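Local coordinates for A-type flavoprotein (Giardia intestinalis, PDB 2Q9U) that scavenges oxygen, as a flavodiiron protein that pairs an FMN-bearing flavodoxin-like domain with a beta-lactamase-like domain holding a diiron centre, at the interface of chains A and B. Sequence-based numbering; all coordinates share one arbitrary frame. Chains: chain A/B, A-type flavoprotein.

The interface of chains A and B. Residues chain A 150, 152-154; chain B 352, 382.
The indole of B:Trp352 has one face against A:Leu150 and A:Pro154 and pushes its outer six-membered edge onto A:Trp153. Methyl CD2 of A:Leu150 lies over the five-membered ring, 3.9 Å from its centroid. CD of A:Pro154 sits over the six-membered ring, 3.8 Å from that centroid. Both are CH-pi contacts on the same face. The two tryptophans meet edge to face, with planes 68° apart. The CZ3-CH2 edge of B:Trp352 stands on the five-membered ring of A:Trp153, and its CH2 is 3.3 Å from CD1 of that ring. NE1 of A:Trp153 lies close to the plane of the B:Trp352 indole, at its edge. B:Phe382 meets the same face of A:Trp153, but over the benzo end. The two side chains come tip to tip, with CE1 of B:Phe382 3.3 Å from CH2 of A:Trp153. One indole face of chain A thus carries two aromatic groups of chain B.

The side chain of B:Trp352 has CG between the backbone N and the carbonyl carbon (chi1 48°). This directs the indole into the angle between A:Pro154 and A:Trp153. No polar bond crosses this patch, so its fit rests on shape and ring packing.

On its other side, A:Trp153 lies against the ring of A:His152, a residue of the diiron pocket that follows a cis peptide bond. B:Trp352 belongs to the FMN site of the other chain. The two-fold head-to-tail contact therefore sets the flavin domain of one subunit against the diiron domain of its partner. This arrangement, typical of flavodiiron proteins, would allow electrons to pass from FMN to iron between subunits.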
loop_
_atom_site.group_PDB
_atom_site.type_symbol
_atom_site.label_atom_id
_atom_site.label_comp_id
_atom_site.label_asym_id
_atom_site.label_seq_id
_atom_site.Cartn_x
_atom_site.Cartn_y
_atom_site.Cartn_z
ATOM N N LEU A 150 18.657 9.740 27.266
ATOM C CA LEU A 150 17.485 10.219 26.536
ATOM C C LEU A 150 17.838 10.953 25.243
ATOM O O LEU A 150 17.155 11.895 24.841
ATOM C CB LEU A 150 16.502 11.012 27.420
ATOM C CG LEU A 150 15.774 10.227 28.519
ATOM C CD1 LEU A 150 14.925 11.197 29.333
ATOM C CD2 LEU A 150 14.900 9.063 27.960
ATOM N N HIS A 152 18.524 8.761 22.163
ATOM C CA HIS A 152 17.130 8.957 22.583
ATOM C C HIS A 152 16.656 7.970 23.683
ATOM O O HIS A 152 15.489 8.036 24.108
ATOM C CB HIS A 152 16.210 8.837 21.349
ATOM C CG HIS A 152 16.214 7.472 20.752
ATOM N ND1 HIS A 152 15.157 6.596 20.885
ATOM C CD2 HIS A 152 17.177 6.803 20.066
ATOM C CE1 HIS A 152 15.457 5.455 20.284
ATOM N NE2 HIS A 152 16.681 5.555 19.789
ATOM N N TRP A 153 17.523 7.039 24.116
ATOM C CA TRP A 153 17.161 6.111 25.210
ATOM C C TRP A 153 17.988 6.437 26.469
ATOM O O TRP A 153 19.036 7.101 26.349
ATOM C CB TRP A 153 17.381 4.655 24.770
ATOM C CG TRP A 153 16.195 4.024 24.095
ATOM C CD1 TRP A 153 15.104 4.666 23.541
ATOM C CD2 TRP A 153 15.985 2.623 23.872
ATOM N NE1 TRP A 153 14.234 3.746 23.015
ATOM C CE2 TRP A 153 14.745 2.487 23.201
ATOM C CE3 TRP A 153 16.710 1.472 24.196
ATOM C CZ2 TRP A 153 14.227 1.239 22.833
ATOM C CZ3 TRP A 153 16.185 0.220 23.833
ATOM C CH2 TRP A 153 14.965 0.125 23.161
ATOM N N PRO A 154 17.539 5.974 27.665
ATOM C CA PRO A 154 18.364 6.125 28.887
ATOM C C PRO A 154 19.776 5.554 28.743
ATOM O O PRO A 154 20.713 6.098 29.335
ATOM C CB PRO A 154 17.563 5.353 29.956
ATOM C CG PRO A 154 16.133 5.476 29.486
ATOM C CD PRO A 154 16.254 5.307 27.966
ATOM N N TRP B 352 10.985 3.226 30.006
ATOM C CA TRP B 352 11.374 3.952 31.218
ATOM C C TRP B 352 10.217 4.589 31.955
ATOM O O TRP B 352 10.263 4.711 33.179
ATOM C CB TRP B 352 12.465 4.995 30.938
ATOM C CG TRP B 352 12.207 5.889 29.765
ATOM C CD1 TRP B 352 11.654 7.130 29.780
ATOM C CD2 TRP B 352 12.488 5.585 28.393
ATOM N NE1 TRP B 352 11.583 7.631 28.498
ATOM C CE2 TRP B 352 12.092 6.695 27.631
ATOM C CE3 TRP B 352 13.039 4.470 27.740
ATOM C CZ2 TRP B 352 12.226 6.735 26.233
ATOM C CZ3 TRP B 352 13.171 4.505 26.352
ATOM C CH2 TRP B 352 12.763 5.637 25.616
ATOM N N PHE B 382 10.519 -3.382 28.744
ATOM C CA PHE B 382 11.289 -3.926 27.642
ATOM C C PHE B 382 10.903 -5.290 27.106
ATOM O O PHE B 382 10.623 -5.410 25.958
ATOM C CB PHE B 382 12.777 -3.793 27.865
ATOM C CG PHE B 382 13.294 -2.446 27.569
ATOM C CD1 PHE B 382 13.132 -1.898 26.322
ATOM C CD2 PHE B 382 13.892 -1.706 28.542
ATOM C CE1 PHE B 382 13.553 -0.672 26.066
ATOM C CE2 PHE B 382 14.345 -0.451 28.260
ATOM C CZ PHE B 382 14.172 0.064 27.025
#